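Local coordinates for protein putative P450-like enzyme (Streptomyces himastatinicus ATCC 53653, PDB 5Z9J) that binds heme and, as a member of the cytochrome P450 family, probably acts as a monooxygenase in bacterial secondary metabolism, at residues 100-103 and 104-107; 248-251 and 252-255; 265-268 and 269-272; 361-364 and 365-369; 372-375 and 376-379. One frame throughout, in Å; residues are numbered along the deposited sequence.

Contact 1 (100-103 and 104-107)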
loop_
_atom_site.group_PDB
_atom_site.type_symbol
_atom_site.label_atom_id
_atom_site.label_comp_id
_atom_site.label_asym_id
_atom_site.label_seq_id
_atom_site.Cartn_x
_atom_site.Cartn_y
_atom_site.Cartn_z
ATOM N N ALA A 100 -16.097 6.073 12.540
ATOM C CA ALA A 100 -16.571 7.401 12.901
ATOM C C ALA A 100 -15.530 8.154 13.707
ATOM O O ALA A 100 -15.203 9.309 13.413
ATOM C CB ALA A 100 -17.850 7.291 13.690
ATOM N N LYS A 101 -15.001 7.474 14.718
ATOM C CA LYS A 101 -13.974 8.037 15.571
ATOM C C LYS A 101 -12.752 8.403 14.733
ATOM O O LYS A 101 -12.175 9.479 14.926
ATOM C CB LYS A 101 -13.618 7.055 16.692
ATOM C CG LYS A 101 -12.370 7.398 17.515
ATOM C CD LYS A 101 -12.124 6.324 18.613
ATOM C CE LYS A 101 -10.783 6.516 19.321
ATOM N NZ LYS A 101 -10.470 5.420 20.311
ATOM N N MET A 102 -12.388 7.551 13.770
ATOM C CA MET A 102 -11.242 7.877 12.931
ATOM C C MET A 102 -11.482 9.139 12.103
ATOM O O MET A 102 -10.647 10.049 12.102
ATOM C CB MET A 102 -10.888 6.697 12.012
ATOM C CG MET A 102 -9.974 5.662 12.632
ATOM S SD MET A 102 -8.677 6.397 13.668
ATOM C CE MET A 102 -9.423 6.356 15.310
ATOM N N GLU A 103 -12.634 9.239 11.450
ATOM C CA GLU A 103 -12.852 10.426 10.634
ATOM C C GLU A 103 -13.047 11.641 11.543
ATOM O O GLU A 103 -12.772 12.767 11.138
ATOM C CB GLU A 103 -14.041 10.267 9.683
ATOM C CG GLU A 103 -14.262 11.511 8.800
ATOM C CD GLU A 103 -15.488 11.418 7.875
ATOM O OE1 GLU A 103 -16.233 10.414 7.932
ATOM O OE2 GLU A 103 -15.705 12.363 7.078
ATOM N N SER A 104 -13.478 11.433 12.783
ATOM C CA SER A 104 -13.585 12.581 13.663
ATOM C C SER A 104 -12.198 13.093 14.005
ATOM O O SER A 104 -12.050 14.265 14.307
ATOM C CB SER A 104 -14.381 12.275 14.942
ATOM O OG SER A 104 -13.600 11.644 15.949
ATOM N N ARG A 105 -11.182 12.233 13.964
ATOM C CA ARG A 105 -9.850 12.637 14.427
ATOM C C ARG A 105 -8.903 13.153 13.351
ATOM O O ARG A 105 -7.943 13.886 13.663
ATOM C CB ARG A 105 -9.155 11.446 15.118
ATOM C CG ARG A 105 -9.821 10.942 16.384
ATOM C CD ARG A 105 -9.148 9.652 16.842
ATOM N NE ARG A 105 -8.518 9.716 18.152
ATOM C CZ ARG A 105 -7.961 8.662 18.753
ATOM N NH1 ARG A 105 -7.957 7.474 18.148
ATOM N NH2 ARG A 105 -7.408 8.779 19.956
ATOM N N VAL A 106 -9.181 12.772 12.096
ATOM C CA VAL A 106 -8.238 13.000 11.023
ATOM C C VAL A 106 -7.986 14.493 10.796
ATOM O O VAL A 106 -6.877 14.891 10.506
ATOM C CB VAL A 106 -8.696 12.298 9.713
ATOM C CG1 VAL A 106 -9.978 12.900 9.173
ATOM C CG2 VAL A 106 -7.587 12.313 8.662
ATOM N N HIS A 107 -9.002 15.317 10.944
ATOM C CA HIS A 107 -8.845 16.729 10.632
ATOM C C HIS A 107 -8.006 17.378 11.724
ATOM O O HIS A 107 -7.219 18.307 11.462
ATOM C CB HIS A 107 -10.210 17.402 10.451
ATOM C CG HIS A 107 -10.887 16.993 9.180
ATOM N ND1 HIS A 107 -10.811 17.730 8.013
ATOM C CD2 HIS A 107 -11.604 15.888 8.874
ATOM C CE1 HIS A 107 -11.480 17.115 7.057
ATOM N NE2 HIS A 107 -11.972 15.991 7.552
#
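Arg105 lays its guanidinium beside two side chains of the preceding turn. Lys101 CE sits over one face, offset toward the rim and 3.2 Å from Arg105 NH1, while Met102 CE comes in at the edge, in the plane, 3.4 Å from the same NH1. Lys101, with CG anti to the backbone N (chi1 169°) and extended beyond it, runs alongside Arg105 in the same direction. This brings Lys101 NZ to 3.9 Å from Arg105 NH1; NZ is also hydrogen-bonded to Glu206 O, which probably eases the closeness of the two positive ends. Were Arg105 an alanine, Lys101 CE and the Met102 methyl would probably lose the flat group they pack on. A small hydroxyl suits the preceding position: Ser104 OG donates to Lys101 O over 2.8 Å. Arg105 N donates to Met102 O at 2.9 Å, three residues back, while its bond to Lys101 O, four back, is weak, a local tightening of the coil. Met102 and Val106, both apolar, turn inward to Met137 of helix 132-142, and Val106 also reaches Met355 of helix 350-367. One buried side and one polar side mark an amphipathic helix, here probably helix D of the P450 four-helix bundle.

Contact 2 (248-251 and 252-255)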
loop_
_atom_site.group_PDB
_atom_site.type_symbol
_atom_site.label_atom_id
_atom_site.label_comp_id
_atom_site.label_asym_id
_atom_site.label_seq_id
_atom_site.Cartn_x
_atom_site.Cartn_y
_atom_site.Cartn_z
ATOM N N ASN A 248 1.832 11.919 -4.204
ATOM C CA ASN A 248 1.704 11.804 -5.697
ATOM C C ASN A 248 0.667 12.739 -6.199
ATOM O O ASN A 248 0.845 13.403 -7.253
ATOM C CB ASN A 248 1.265 10.409 -6.103
ATOM C CG ASN A 248 2.292 9.373 -5.841
ATOM O OD1 ASN A 248 3.450 9.668 -5.560
ATOM N ND2 ASN A 248 1.872 8.138 -5.878
ATOM N N THR A 249 -0.435 12.824 -5.444
ATOM C CA THR A 249 -1.557 13.647 -5.849
ATOM C C THR A 249 -1.181 15.145 -5.896
ATOM O O THR A 249 -1.440 15.835 -6.915
ATOM C CB THR A 249 -2.807 13.419 -4.975
ATOM O OG1 THR A 249 -3.256 12.048 -5.068
ATOM C CG2 THR A 249 -3.908 14.363 -5.403
ATOM N N MET A 250 -0.515 15.644 -4.860
ATOM C CA MET A 250 -0.041 17.009 -4.880
ATOM C C MET A 250 1.003 17.233 -5.974
ATOM O O MET A 250 1.044 18.310 -6.556
ATOM C CB MET A 250 0.567 17.400 -3.525
ATOM C CG MET A 250 -0.381 17.183 -2.358
ATOM S SD MET A 250 -2.070 17.842 -2.570
ATOM C CE MET A 250 -1.759 19.602 -2.731
ATOM N N LEU A 251 1.858 16.242 -6.238
ATOM C CA LEU A 251 2.852 16.348 -7.313
ATOM C C LEU A 251 2.191 16.455 -8.680
ATOM O O LEU A 251 2.637 17.227 -9.535
ATOM C CB LEU A 251 3.776 15.150 -7.320
ATOM C CG LEU A 251 4.662 15.053 -8.551
ATOM C CD1 LEU A 251 5.701 16.171 -8.555
ATOM C CD2 LEU A 251 5.368 13.696 -8.646
ATOM N N CYS A 252 1.160 15.646 -8.891
ATOM C CA CYS A 252 0.417 15.656 -10.158
ATOM C C CYS A 252 -0.390 16.969 -10.426
ATOM O O CYS A 252 -0.492 17.460 -11.561
ATOM C CB CYS A 252 -0.485 14.405 -10.193
ATOM S SG CYS A 252 0.449 12.889 -10.480
ATOM N N LEU A 253 -1.013 17.500 -9.387
ATOM C CA LEU A 253 -1.665 18.789 -9.408
ATOM C C LEU A 253 -0.677 19.904 -9.789
ATOM O O LEU A 253 -1.013 20.827 -10.524
ATOM C CB LEU A 253 -2.268 19.091 -8.028
ATOM C CG LEU A 253 -3.515 18.303 -7.643
ATOM C CD1 LEU A 253 -3.896 18.636 -6.218
ATOM C CD2 LEU A 253 -4.649 18.634 -8.527
ATOM N N ASP A 254 0.503 19.881 -9.167
ATOM C CA ASP A 254 1.535 20.853 -9.502
ATOM C C ASP A 254 1.937 20.726 -10.966
ATOM O O ASP A 254 2.146 21.720 -11.652
ATOM C CB ASP A 254 2.756 20.678 -8.618
ATOM C CG ASP A 254 3.858 21.694 -8.922
ATOM O OD1 ASP A 254 3.957 22.717 -8.223
ATOM O OD2 ASP A 254 4.644 21.458 -9.870
ATOM N N ALA A 255 2.047 19.492 -11.426
ATOM C CA ALA A 255 2.526 19.216 -12.775
ATOM C C ALA A 255 1.475 19.550 -13.827
ATOM O O ALA A 255 1.791 20.085 -14.880
ATOM C CB ALA A 255 2.931 17.745 -12.866
#
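Met250 and Leu253 meet on the flank of helix 240-255, the C-terminal half of what is, in P450 terms, the long helix I. Met250 SD lies 4.2 Å from Leu253 CD1, the two flexible apolar chains slanting across each other. The methionine gets there by bending twice, at chi2 (-48°) and chi3 (-63°), and an unbranched, flexible chain suits such a path. Leu253 is also drawn close to the backbone, its CG 3.3 Å from Thr249 O. Regular helical bonds hold this first shell: Leu253 N donates to Thr249 O over 3.0 Å, an N-H...O angle of 169° making the bond nearly straight, and Cys252 N meets Asn248 O at 2.8 Å. The small Cys252 fits between this turn and Tyr280 of helix 270-280. Further out, Met250 rests on Val361 and Leu364 of helix 350-367, and Thr249 OG1 bonds both to Leu245 O on its own helix and to Ser277 OG on helix 270-280, which ties the two helices together. Leu251 fills the side facing Trp9 and Val390. Asn248 is buried, and a carboxamide suits that place because it can both accept and donate: OD1 takes the Val390 N-H, while ND2 makes weak bonds to Met281 O and Ser388 O.

Contact 3 (265-268 and 269-272)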
loop_
_atom_site.group_PDB
_atom_site.type_symbol
_atom_site.label_atom_id
_atom_site.label_comp_id
_atom_site.label_asym_id
_atom_site.label_seq_id
_atom_site.Cartn_x
_atom_site.Cartn_y
_atom_site.Cartn_z
ATOM N N ALA A 265 -11.574 24.873 -8.699
ATOM C CA ALA A 265 -12.856 25.463 -9.106
ATOM C C ALA A 265 -14.100 24.662 -8.733
ATOM O O ALA A 265 -15.161 25.237 -8.479
ATOM C CB ALA A 265 -12.874 25.678 -10.657
ATOM N N ASP A 266 -13.923 23.342 -8.717
ATOM C CA ASP A 266 -14.940 22.319 -8.482
ATOM C C ASP A 266 -14.388 21.291 -7.477
ATOM O O ASP A 266 -13.775 20.316 -7.874
ATOM C CB ASP A 266 -15.295 21.674 -9.853
ATOM C CG ASP A 266 -16.453 20.644 -9.801
ATOM O OD1 ASP A 266 -17.072 20.442 -8.740
ATOM O OD2 ASP A 266 -16.737 20.021 -10.868
ATOM N N ARG A 267 -14.579 21.539 -6.174
ATOM C CA ARG A 267 -14.046 20.695 -5.118
ATOM C C ARG A 267 -14.739 19.330 -4.993
ATOM O O ARG A 267 -14.303 18.454 -4.243
ATOM C CB ARG A 267 -14.074 21.492 -3.805
ATOM C CG ARG A 267 -13.110 22.682 -3.917
ATOM C CD ARG A 267 -11.687 22.120 -3.854
ATOM N NE ARG A 267 -11.538 21.623 -2.480
ATOM C CZ ARG A 267 -11.060 22.346 -1.461
ATOM N NH1 ARG A 267 -10.508 23.540 -1.665
ATOM N NH2 ARG A 267 -11.036 21.832 -0.241
ATOM N N SER A 268 -15.806 19.114 -5.738
ATOM C CA SER A 268 -16.448 17.812 -5.740
ATOM C C SER A 268 -15.585 16.812 -6.546
ATOM O O SER A 268 -15.866 15.614 -6.575
ATOM C CB SER A 268 -17.854 17.908 -6.324
ATOM O OG SER A 268 -17.791 18.088 -7.731
ATOM N N LEU A 269 -14.536 17.310 -7.206
ATOM C CA LEU A 269 -13.651 16.429 -7.996
ATOM C C LEU A 269 -12.589 15.687 -7.199
ATOM O O LEU A 269 -11.924 14.786 -7.736
ATOM C CB LEU A 269 -12.917 17.221 -9.031
ATOM C CG LEU A 269 -13.797 17.773 -10.148
ATOM C CD1 LEU A 269 -12.912 18.612 -11.020
ATOM C CD2 LEU A 269 -14.475 16.648 -10.917
ATOM N N VAL A 270 -12.401 16.073 -5.934
ATOM C CA VAL A 270 -11.308 15.500 -5.163
ATOM C C VAL A 270 -11.335 13.950 -5.073
ATOM O O VAL A 270 -10.330 13.328 -5.348
ATOM C CB VAL A 270 -11.256 16.102 -3.747
ATOM C CG1 VAL A 270 -10.175 15.431 -2.971
ATOM C CG2 VAL A 270 -10.965 17.609 -3.818
ATOM N N PRO A 271 -12.483 13.315 -4.740
ATOM C CA PRO A 271 -12.449 11.844 -4.736
ATOM C C PRO A 271 -12.055 11.221 -6.064
ATOM O O PRO A 271 -11.253 10.274 -6.091
ATOM C CB PRO A 271 -13.895 11.452 -4.399
ATOM C CG PRO A 271 -14.428 12.600 -3.633
ATOM C CD PRO A 271 -13.753 13.830 -4.196
ATOM N N ALA A 272 -12.591 11.749 -7.161
ATOM C CA ALA A 272 -12.220 11.216 -8.466
ATOM C C ALA A 272 -10.746 11.527 -8.791
ATOM O O ALA A 272 -10.081 10.796 -9.552
ATOM C CB ALA A 272 -13.146 11.782 -9.541
HETATM O O HOH W 1 -15.344 13.207 -7.280
#
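Asp266, the first residue to leave helical geometry after helix 257-265, meets Leu269 with both its side chain and its carbonyl. Its carboxylate carbon stands opposite the backbone N (chi1 -175°), which leaves OD2 3.8 Å from Leu269 CG, the two side chains crossing at about a right angle. The other oxygen, OD1, accepts Ser268 OG at 2.7 Å on its syn side, 33° out of the carboxylate plane; this bond helps to hold the carboxylate and the hydroxyl in place, and such a polar pair suits an exposed turn. Asp266 O takes Leu269 N at 3.2 Å and so closes the turn, with the donor well above the carbonyl plane.

Arg267 comes next. Its carbonyl receives a weak bond from Val270 N, 3.5 Å away, and Val270 CG2 lies against the same oxygen. The long side chain passes Val270 CG2 and goes on to form a salt bridge with Asp366.

Ser268 ends the segment. Pro271 sets its CD 3.6 Å from Ser268 O; its missing N-H costs nothing in the first turn of a helix. A water bridges the turn, donating to Ser268 O at 2.6 Å and accepting from Ala272 N at 3.1 Å.

The corner links helix 257-265 to helix 270-280, probably J and K of the P450 fold: Leu269 and Val270 lean back on Val263, while toward helix 350-367 Val270 touches Lys358 and Arg267 touches Glu362.

Contact 4 (361-364 and 365-369)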
loop_
_atom_site.group_PDB
_atom_site.type_symbol
_atom_site.label_atom_id
_atom_site.label_comp_id
_atom_site.label_asym_id
_atom_site.label_seq_id
_atom_site.Cartn_x
_atom_site.Cartn_y
_atom_site.Cartn_z
ATOM N N VAL A 361 -5.744 16.287 1.122
ATOM C CA VAL A 361 -5.656 17.141 -0.040
ATOM C C VAL A 361 -6.478 18.413 0.104
ATOM O O VAL A 361 -6.008 19.504 -0.225
ATOM C CB VAL A 361 -6.121 16.402 -1.280
ATOM C CG1 VAL A 361 -6.257 17.384 -2.472
ATOM C CG2 VAL A 361 -5.123 15.282 -1.603
ATOM N N GLU A 362 -7.712 18.257 0.591
ATOM C CA GLU A 362 -8.609 19.370 0.792
ATOM C C GLU A 362 -7.980 20.389 1.717
ATOM O O GLU A 362 -8.024 21.584 1.452
ATOM C CB GLU A 362 -9.945 18.894 1.361
ATOM C CG GLU A 362 -10.822 18.249 0.313
ATOM C CD GLU A 362 -12.101 17.720 0.912
ATOM O OE1 GLU A 362 -12.203 17.554 2.175
ATOM O OE2 GLU A 362 -13.031 17.459 0.124
ATOM N N ILE A 363 -7.437 19.915 2.840
ATOM C CA ILE A 363 -6.898 20.854 3.771
ATOM C C ILE A 363 -5.587 21.486 3.252
ATOM O O ILE A 363 -5.370 22.677 3.467
ATOM C CB ILE A 363 -6.709 20.209 5.164
ATOM C CG1 ILE A 363 -8.088 20.046 5.792
ATOM C CG2 ILE A 363 -5.854 21.110 6.057
ATOM C CD1 ILE A 363 -8.086 19.311 7.145
ATOM N N LEU A 364 -4.762 20.744 2.514
ATOM C CA LEU A 364 -3.593 21.350 1.872
ATOM C C LEU A 364 -4.031 22.431 0.898
ATOM O O LEU A 364 -3.402 23.488 0.816
ATOM C CB LEU A 364 -2.708 20.289 1.151
ATOM C CG LEU A 364 -1.787 19.491 2.129
ATOM C CD1 LEU A 364 -0.987 18.388 1.411
ATOM C CD2 LEU A 364 -0.823 20.455 2.804
ATOM N N LEU A 365 -5.098 22.185 0.151
ATOM C CA LEU A 365 -5.567 23.197 -0.824
ATOM C C LEU A 365 -6.067 24.518 -0.217
ATOM O O LEU A 365 -5.940 25.592 -0.836
ATOM C CB LEU A 365 -6.681 22.612 -1.666
ATOM C CG LEU A 365 -6.301 21.527 -2.671
ATOM C CD1 LEU A 365 -7.529 21.084 -3.403
ATOM C CD2 LEU A 365 -5.250 22.048 -3.645
ATOM N N ASP A 366 -6.663 24.414 0.974
ATOM C CA ASP A 366 -7.296 25.526 1.663
ATOM C C ASP A 366 -6.309 26.315 2.521
ATOM O O ASP A 366 -6.373 27.535 2.547
ATOM C CB ASP A 366 -8.483 25.030 2.481
ATOM C CG ASP A 366 -9.689 24.710 1.613
ATOM O OD1 ASP A 366 -9.789 25.243 0.444
ATOM O OD2 ASP A 366 -10.522 23.895 2.082
ATOM N N ARG A 367 -5.460 25.603 3.263
ATOM C CA ARG A 367 -4.463 26.222 4.116
ATOM C C ARG A 367 -3.201 26.676 3.364
ATOM O O ARG A 367 -2.601 27.694 3.725
ATOM C CB ARG A 367 -3.990 25.246 5.198
ATOM C CG ARG A 367 -5.053 24.730 6.093
ATOM C CD ARG A 367 -4.510 24.066 7.404
ATOM N NE ARG A 367 -3.376 24.773 8.010
ATOM C CZ ARG A 367 -2.886 24.506 9.226
ATOM N NH1 ARG A 367 -3.478 23.614 10.012
ATOM N NH2 ARG A 367 -1.837 25.176 9.693
ATOM N N LEU A 368 -2.789 25.934 2.330
ATOM C CA LEU A 368 -1.551 26.251 1.617
ATOM C C LEU A 368 -1.813 26.339 0.142
ATOM O O LEU A 368 -1.265 25.564 -0.622
ATOM C CB LEU A 368 -0.491 25.209 1.877
ATOM C CG LEU A 368 -0.054 25.116 3.352
ATOM C CD1 LEU A 368 0.900 23.958 3.542
ATOM C CD2 LEU A 368 0.603 26.417 3.749
ATOM N N PRO A 369 -2.648 27.307 -0.261
ATOM C CA PRO A 369 -3.075 27.357 -1.656
ATOM C C PRO A 369 -1.917 27.687 -2.594
ATOM O O PRO A 369 -2.046 27.479 -3.797
ATOM C CB PRO A 369 -4.128 28.480 -1.654
ATOM C CG PRO A 369 -3.723 29.361 -0.526
ATOM C CD PRO A 369 -3.165 28.454 0.514
#
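The last turns of helix 350-367, which corresponds to helix L of the P450 fold and follows the loop carrying the heme ligand Cys347, and the residues just after it join Val361-Leu364 to Leu365-Pro369 by packing side chains four residues apart. On one flank Ile363 and Arg367 lie side by side, Ile363 CG2 touching Arg367 CD at 3.5 Å. In Ile363, CG2 is anti to the backbone N while CG1 lies beside that N (chi1 -73°), and CG2 thereby supports the aliphatic part of the arginine. From there the guanidinium goes on to helix 96-116, in a salt bridge with Asp115 and a hydrogen bond with His111 ND1; a long chain with a charged end suits a place where an apolar surface gives way to a polar one. On another flank Val361 CG1 packs 4.0 Å from Leu365 CD1, the two pointing the same way. The side facing helix 240-255 is buried, so aliphatic residues suit it.

Arg367 N bonds to Ile363 O at 2.9 Å, nearly straight with an N-H...O angle of 169°. Leu368 then leaves helical geometry, and Pro369, which has no N-H to give, follows it. Leu368 nevertheless stays attached to the last turn: its CD1 meets Leu364 CD2 at 4.0 Å, and its N reaches Leu364 O over 2.9 Å from 35° above the carbonyl plane.

Contact 5 (372-375 and 376-379)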
loop_
_atom_site.group_PDB
_atom_site.type_symbol
_atom_site.label_atom_id
_atom_site.label_comp_id
_atom_site.label_asym_id
_atom_site.label_seq_id
_atom_site.Cartn_x
_atom_site.Cartn_y
_atom_site.Cartn_z
ATOM N N ARG A 372 3.646 24.671 -3.885
ATOM C CA ARG A 372 4.143 24.266 -5.210
ATOM C C ARG A 372 5.306 23.295 -5.075
ATOM O O ARG A 372 6.021 23.321 -4.068
ATOM C CB ARG A 372 4.655 25.491 -5.983
ATOM C CG ARG A 372 3.608 26.367 -6.574
ATOM C CD ARG A 372 4.164 27.780 -6.896
ATOM N NE ARG A 372 5.564 27.779 -7.328
ATOM C CZ ARG A 372 6.563 28.353 -6.656
ATOM N NH1 ARG A 372 6.310 28.970 -5.511
ATOM N NH2 ARG A 372 7.809 28.311 -7.120
ATOM N N ALA A 373 5.562 22.507 -6.105
ATOM C CA ALA A 373 6.757 21.674 -6.092
ATOM C C ALA A 373 7.960 22.609 -6.219
ATOM O O ALA A 373 7.919 23.551 -6.990
ATOM C CB ALA A 373 6.729 20.616 -7.219
ATOM N N ASP A 374 8.983 22.386 -5.393
ATOM C CA ASP A 374 10.196 23.204 -5.362
ATOM C C ASP A 374 10.968 22.968 -6.656
ATOM O O ASP A 374 11.481 21.877 -6.876
ATOM C CB ASP A 374 11.070 22.846 -4.145
ATOM C CG ASP A 374 12.204 23.872 -3.890
ATOM O OD1 ASP A 374 12.408 24.755 -4.750
ATOM O OD2 ASP A 374 12.913 23.752 -2.846
ATOM N N PRO A 375 11.053 23.985 -7.521
ATOM C CA PRO A 375 11.704 23.747 -8.818
ATOM C C PRO A 375 13.218 23.540 -8.717
ATOM O O PRO A 375 13.817 22.854 -9.557
ATOM C CB PRO A 375 11.393 25.023 -9.623
ATOM C CG PRO A 375 10.926 26.054 -8.624
ATOM C CD PRO A 375 10.773 25.407 -7.268
ATOM N N ALA A 376 13.827 24.084 -7.671
ATOM C CA ALA A 376 15.257 23.912 -7.489
ATOM C C ALA A 376 15.583 22.523 -6.944
ATOM O O ALA A 376 16.722 22.080 -7.016
ATOM C CB ALA A 376 15.800 24.986 -6.549
ATOM N N ASN A 377 14.562 21.817 -6.480
ATOM C CA ASN A 377 14.769 20.579 -5.765
ATOM C C ASN A 377 13.678 19.579 -6.064
ATOM O O ASN A 377 12.721 19.465 -5.308
ATOM C CB ASN A 377 14.831 20.950 -4.269
ATOM C CG ASN A 377 15.220 19.808 -3.355
ATOM O OD1 ASN A 377 15.640 18.739 -3.785
ATOM N ND2 ASN A 377 15.119 20.065 -2.049
ATOM N N PRO A 378 13.853 18.778 -7.133
ATOM C CA PRO A 378 12.836 17.817 -7.587
ATOM C C PRO A 378 12.582 16.712 -6.574
ATOM O O PRO A 378 13.449 16.448 -5.760
ATOM C CB PRO A 378 13.466 17.213 -8.852
ATOM C CG PRO A 378 14.435 18.255 -9.334
ATOM C CD PRO A 378 14.973 18.889 -8.087
ATOM N N PRO A 379 11.426 16.035 -6.674
ATOM C CA PRO A 379 11.129 14.899 -5.807
ATOM C C PRO A 379 11.987 13.679 -6.135
ATOM O O PRO A 379 12.578 13.596 -7.230
ATOM C CB PRO A 379 9.670 14.575 -6.115
ATOM C CG PRO A 379 9.460 15.102 -7.602
ATOM C CD PRO A 379 10.424 16.248 -7.740
#
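Asp374 curls its side chain over the turn that it begins. CB lies 3.9 Å from Asn377 O, and CG, placed opposite the backbone N (chi1 -168°), comes 3.9 Å from Asn377 CB. At the tip the oxygens part company. OD1 accepts a weak hydrogen bond from Ala376 N at 3.3 Å, with an N-H...O angle of 147°, and has the Ala376 methyl 3.8 Å away; OD2 rests 3.7 Å from Asn377 CB. The carboxylate of Asp374 and the amide of Asn377 are turned 68° apart.

Asp374 to Asn377 form a type I beta turn, and the weak bond from Ala376 N to OD1 adds an Asx turn over the same corner. The turn is closed by Asn377 N, which donates to Asp374 O at 3.1 Å from above the carbonyl plane. Pro375 suits the second position because its ring fixes phi near the value this turn needs and because no N-H is required of it there. A leucine in place of Asp374 would probably leave Ala376 N without its side-chain acceptor and the start of the turn less firmly set.

The corner follows strand 372-373, an outermost strand of the three-stranded antiparallel sheet that also holds 392-396 and 122-124. Asp374 is joined to Pro394 by a backbone hydrogen bond, and the side chains of Asp374 and Asn377 both touch that proline.

The five contacts follow one another along the chain without interleaving, yet in space four helices and one sheet edge bring them together. Contact 4, on helix 350-367, is the hub: it touches contact 1 through Ile363 and His107 (centres about 18 Å apart), contact 2 through Val361 and Leu364 (about 13 Å), and contact 3 through Asp366 and Arg267 (about 13 Å). Contact 5 follows it in sequence and packs on contact 2, where Asp254 OD1 probably bonds to Ala373 N. Contacts 1 and 5 are the most distant pair, with centres about 31 Å apart. Together these contacts probably help to tie helix 350-367, which follows the cysteine ligand loop, into the helical framework around the heme.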